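Side-chain contacts in putative sugar binding protein (Geobacillus stearothermophilus, PDB 6GT9), which binds galactose between its two lobes and probably serves as the sugar-recognising component of a three-component sensing system for galactan utilization: residues A[64-69]-A[77-82]; A[145-150]-A[183-188]. All coordinates share one frame; numbering follows the deposited sequence.

Contact 1: A[64-69]-A[77-82]; sequences EYIGPR and LRILKK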
# COMPACT_ATOMS: atom_id res chain seq x y z
N GLU A 64 -15.63 12.04 5.09
CA GLU A 64 -14.94 12.17 6.37
C GLU A 64 -13.73 11.24 6.36
O GLU A 64 -13.89 10.03 6.15
CB GLU A 64 -15.87 11.80 7.52
CG GLU A 64 -17.31 12.26 7.38
CD GLU A 64 -18.10 11.84 8.60
OE1 GLU A 64 -17.43 11.73 9.65
OE2 GLU A 64 -19.33 11.60 8.54
N TYR A 65 -12.54 11.81 6.57
CA TYR A 65 -11.27 11.07 6.61
C TYR A 65 -10.93 10.80 8.06
O TYR A 65 -10.61 11.73 8.81
CB TYR A 65 -10.17 11.88 5.93
CG TYR A 65 -8.80 11.23 5.81
CD1 TYR A 65 -8.56 10.22 4.88
CD2 TYR A 65 -7.73 11.67 6.58
CE1 TYR A 65 -7.29 9.64 4.74
CE2 TYR A 65 -6.46 11.11 6.46
CZ TYR A 65 -6.25 10.09 5.53
OH TYR A 65 -4.99 9.53 5.39
N ILE A 66 -11.05 9.53 8.48
CA ILE A 66 -10.95 9.17 9.90
C ILE A 66 -10.12 7.90 10.01
O ILE A 66 -10.50 6.87 9.45
CB ILE A 66 -12.32 8.94 10.55
CG1 ILE A 66 -13.27 10.11 10.28
CG2 ILE A 66 -12.16 8.73 12.04
CD1 ILE A 66 -14.70 9.82 10.65
N GLY A 67 -9.02 7.97 10.76
CA GLY A 67 -8.11 6.86 10.84
C GLY A 67 -7.18 6.93 12.04
O GLY A 67 -7.08 7.95 12.74
N PRO A 68 -6.48 5.83 12.30
CA PRO A 68 -5.55 5.79 13.44
C PRO A 68 -4.40 6.78 13.27
O PRO A 68 -3.85 6.94 12.18
CB PRO A 68 -5.03 4.35 13.44
CG PRO A 68 -5.99 3.57 12.53
CD PRO A 68 -6.53 4.56 11.56
N ARG A 69 -4.02 7.44 14.36
CA ARG A 69 -2.83 8.27 14.29
C ARG A 69 -1.59 7.42 14.07
O ARG A 69 -0.65 7.85 13.40
CB ARG A 69 -2.67 9.12 15.55
CG ARG A 69 -1.64 10.24 15.40
CD ARG A 69 -1.40 10.89 16.73
NE ARG A 69 -2.66 10.89 17.45
CZ ARG A 69 -2.77 10.73 18.76
NH1 ARG A 69 -1.69 10.57 19.50
NH2 ARG A 69 -3.98 10.73 19.30
N LEU A 77 -10.04 -1.21 13.56
CA LEU A 77 -11.31 -1.84 13.69
C LEU A 77 -12.26 -1.06 14.58
O LEU A 77 -13.42 -1.11 14.39
CB LEU A 77 -11.19 -3.25 14.20
CG LEU A 77 -10.44 -4.20 13.32
CD1 LEU A 77 -10.30 -5.51 14.04
CD2 LEU A 77 -11.10 -4.38 11.97
N ARG A 78 -11.76 -0.34 15.55
CA ARG A 78 -12.64 0.45 16.42
C ARG A 78 -13.25 1.62 15.66
O ARG A 78 -14.42 1.97 15.86
CB ARG A 78 -11.86 0.94 17.64
CG ARG A 78 -12.68 1.74 18.63
CD ARG A 78 -11.75 2.41 19.68
NE ARG A 78 -10.98 3.50 19.08
CZ ARG A 78 -11.50 4.69 18.77
NH1 ARG A 78 -12.78 4.95 19.03
NH2 ARG A 78 -10.74 5.62 18.21
N ILE A 79 -12.46 2.23 14.77
CA ILE A 79 -12.94 3.35 13.96
C ILE A 79 -13.99 2.89 12.97
O ILE A 79 -14.99 3.59 12.73
CB ILE A 79 -11.75 4.03 13.27
CG1 ILE A 79 -10.86 4.72 14.32
CG2 ILE A 79 -12.22 4.99 12.20
CD1 ILE A 79 -9.55 5.21 13.78
N LEU A 80 -13.81 1.70 12.39
CA LEU A 80 -14.82 1.16 11.49
C LEU A 80 -16.15 0.97 12.21
O LEU A 80 -17.20 1.36 11.70
CB LEU A 80 -14.36 -0.18 10.90
CG LEU A 80 -13.20 -0.05 9.92
CD1 LEU A 80 -12.74 -1.41 9.44
CD2 LEU A 80 -13.64 0.82 8.76
N LYS A 81 -16.12 0.37 13.39
CA LYS A 81 -17.37 0.15 14.11
C LYS A 81 -17.99 1.46 14.57
O LYS A 81 -19.22 1.60 14.57
CB LYS A 81 -17.13 -0.78 15.30
CG LYS A 81 -16.58 -2.14 14.86
CD LYS A 81 -16.27 -3.01 16.06
CE LYS A 81 -15.69 -4.34 15.66
NZ LYS A 81 -15.67 -5.30 16.80
N LYS A 82 -17.16 2.44 14.94
CA LYS A 82 -17.69 3.73 15.37
C LYS A 82 -18.42 4.44 14.24
O LYS A 82 -19.49 5.03 14.45
CB LYS A 82 -16.56 4.60 15.91
CG LYS A 82 -17.04 5.82 16.66
CD LYS A 82 -15.88 6.52 17.32
CE LYS A 82 -16.34 7.81 17.94
NZ LYS A 82 -17.53 7.56 18.79

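Contact 2: A[145-150]-A[183-188]; sequences ALAEDT and KGIRIV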
# COMPACT_ATOMS: atom_id res chain seq x y z
N ALA A 145 11.51 -7.66 -11.98
CA ALA A 145 12.39 -6.52 -12.21
C ALA A 145 13.75 -6.73 -11.55
O ALA A 145 14.79 -6.48 -12.17
CB ALA A 145 11.73 -5.24 -11.69
N LEU A 146 13.76 -7.15 -10.28
CA LEU A 146 15.03 -7.37 -9.60
C LEU A 146 15.84 -8.46 -10.29
O LEU A 146 17.07 -8.34 -10.42
CB LEU A 146 14.77 -7.72 -8.13
CG LEU A 146 15.99 -7.98 -7.22
CD1 LEU A 146 15.71 -7.49 -5.79
CD2 LEU A 146 16.40 -9.44 -7.21
N ALA A 147 15.18 -9.52 -10.75
CA ALA A 147 15.88 -10.60 -11.44
C ALA A 147 16.47 -10.13 -12.76
O ALA A 147 17.58 -10.53 -13.12
CB ALA A 147 14.93 -11.79 -11.67
N GLU A 148 15.74 -9.28 -13.48
CA GLU A 148 16.26 -8.72 -14.73
C GLU A 148 17.46 -7.81 -14.48
O GLU A 148 18.51 -7.96 -15.11
CB GLU A 148 15.17 -7.93 -15.45
CG GLU A 148 14.15 -8.79 -16.21
CD GLU A 148 13.28 -7.96 -17.15
OE1 GLU A 148 12.06 -7.86 -16.91
OE2 GLU A 148 13.84 -7.39 -18.12
N ASP A 149 17.32 -6.85 -13.57
CA ASP A 149 18.37 -5.86 -13.36
C ASP A 149 19.62 -6.46 -12.75
O ASP A 149 20.72 -5.96 -13.00
CB ASP A 149 17.85 -4.72 -12.47
CG ASP A 149 16.62 -4.03 -13.04
OD1 ASP A 149 16.29 -4.25 -14.22
OD2 ASP A 149 15.99 -3.24 -12.30
N THR A 150 19.50 -7.52 -11.95
CA THR A 150 20.66 -8.17 -11.36
C THR A 150 21.08 -9.43 -12.12
O THR A 150 21.95 -10.16 -11.65
CB THR A 150 20.39 -8.54 -9.91
OG1 THR A 150 19.42 -9.60 -9.88
CG2 THR A 150 19.89 -7.33 -9.13
N LYS A 183 18.19 -19.42 -9.27
CA LYS A 183 18.99 -20.08 -8.24
C LYS A 183 19.93 -19.11 -7.55
O LYS A 183 20.28 -19.31 -6.38
CB LYS A 183 19.80 -21.23 -8.85
CG LYS A 183 19.08 -22.55 -9.02
CD LYS A 183 19.93 -23.58 -9.80
CE LYS A 183 21.18 -24.04 -9.04
NZ LYS A 183 22.38 -23.14 -9.16
N GLY A 184 20.39 -18.07 -8.25
CA GLY A 184 21.34 -17.12 -7.73
C GLY A 184 20.77 -15.97 -6.94
O GLY A 184 21.50 -15.07 -6.52
N ILE A 185 19.46 -15.96 -6.72
CA ILE A 185 18.82 -14.98 -5.85
C ILE A 185 18.42 -15.69 -4.57
O ILE A 185 17.68 -16.68 -4.61
CB ILE A 185 17.60 -14.33 -6.50
CG1 ILE A 185 18.04 -13.45 -7.67
CG2 ILE A 185 16.85 -13.49 -5.47
CD1 ILE A 185 16.91 -12.97 -8.51
N ARG A 186 18.90 -15.18 -3.44
CA ARG A 186 18.56 -15.71 -2.13
C ARG A 186 18.08 -14.58 -1.25
O ARG A 186 18.71 -13.52 -1.21
CB ARG A 186 19.76 -16.38 -1.44
CG ARG A 186 20.20 -17.66 -2.12
CD ARG A 186 21.71 -17.70 -2.32
NE ARG A 186 22.19 -19.03 -2.70
CZ ARG A 186 22.68 -19.35 -3.89
NH1 ARG A 186 22.77 -18.43 -4.86
NH2 ARG A 186 23.11 -20.59 -4.13
N ILE A 187 17.00 -14.84 -0.53
CA ILE A 187 16.45 -13.90 0.44
C ILE A 187 16.95 -14.31 1.81
O ILE A 187 16.65 -15.41 2.29
CB ILE A 187 14.92 -13.91 0.40
CG1 ILE A 187 14.43 -13.68 -1.03
CG2 ILE A 187 14.39 -12.88 1.37
CD1 ILE A 187 12.95 -13.92 -1.20
N VAL A 188 17.70 -13.42 2.45
CA VAL A 188 18.36 -13.74 3.71
C VAL A 188 17.76 -13.02 4.90
O VAL A 188 18.18 -13.26 6.04
CB VAL A 188 19.87 -13.46 3.64
CG1 VAL A 188 20.48 -14.23 2.48
CG2 VAL A 188 20.12 -11.98 3.48

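Contact 1: A[64-69]-A[77-82]
G67 and I79 stand nearest in the backbone, their CA atoms 6.7 Å apart, where the chain leaving strand 62-65 runs past one side of helix 73-85. No hydrogen bond joins 64-69 to 77-82; the contact is apolar and is built round I79, which is buried and points its CB at the loop. Its two branches meet different parts of that loop. With chi1 at -68°, CG2 lies anti to the backbone N and turns to I66, while CG1 lies beside the N and carries CD1 on to G67 and P68. The CG2 methyl of I79 meets the CG2 methyl of I66 at 3.7 Å, and the same I79 methyl lies as close to the carbonyl oxygen of I66. The CD1 methyl of I79 sits over the flat face of the peptide between G67 and P68, 3.4 Å from G67 C and 3.5 Å from P68 N. From there it also reaches the proline ring, whose CD is 3.8 Å from I79 CD1. Since G67 has no side chain, its part is played by main chain alone. Cutting I79 back to an alanine would probably open a gap against the face of the G67-P68 peptide and leave the CG2 methyl of I66 without its partner on the helix. This is the strand-to-helix connection of a beta-alpha unit in a periplasmic binding protein lobe. The P68 side chain lies about 11 Å from the bound galactose, and about 7 Å from that of E38, one of the galactose-binding residues. Strand 62-65 forms an edge of its parallel sheet and pairs with strand 32-36, where I66 touches V34; Y65 packs on helix 43-59, while L80 of the helix reaches strand 90-93 and F101 of helix 98-110.

Contact 2: A[145-150]-A[183-188]
I185 of strand 185-192 directs its CD1 methyl into the last turn of helix 135-149, and nearly all of the contact is made through that one atom. The tight part is the apolar patch made by L146 and A147. The CD2 methyl of L146 lies 3.8 Å from CD1 of I185, the leucine and isoleucine side chains extending from facing backbones and overlapping at their ends. A147 completes the fit: its CB is 3.9 Å from I185 CD1, and its CA is equally near that methyl, which therefore rests against the helix backbone as well as the alanine side chain. The reach comes from the torsions of I185: CG1 is anti to the carbonyl carbon (chi1 -68°) and chi2 is extended at 170°, carrying CD1 out to the helix. All three residues are buried. The loose side is at T150, the first residue to leave helical geometry and partly exposed, whose OG1 is no nearer than 4.4 Å to I185 CD1. That hydroxyl is used within its own segment, where T150 OG1 donates to L146 O at 2.7 Å, tilted 30° from the carbonyl plane. The T150 backbone N donates to the same oxygen from the opposite face, so two bonds grip L146 O at the helix end. No polar bond crosses between the segments. This is plain packing between a helix and an edge strand of one lobe, away from the sugar site. Strand 185-192 pairs in parallel with strand 154-160, and I185 also touches V156 there and V179 of helix 166-179. L146 reaches F175 of that helix and Y242 and I244 of strand 242-246, while D149 OD2 is hydrogen-bonded to Y242 OH and OD1 forms a salt bridge with R301 of strand 298-301.

Overall arrangement
Contacts 1 and 2 share no helix or strand: their centres are 39 Å apart, on opposite sides of the chain's centre, and their nearest atoms about 28 Å. Each involves the region of an outermost strand, but of a different sheet: 62-65 in the parallel sheet, 185-192 in the mixed one. Both are apolar, without a cross-segment hydrogen bond, and each turns on one isoleucine, borne by the helix in contact 1 and by the strand in contact 2. Contact 1 is partly buried, close in sequence, and sets a side chain against loop backbone near the galactose pocket. Contact 2 is buried, spans more sequence and lies away from the sugar.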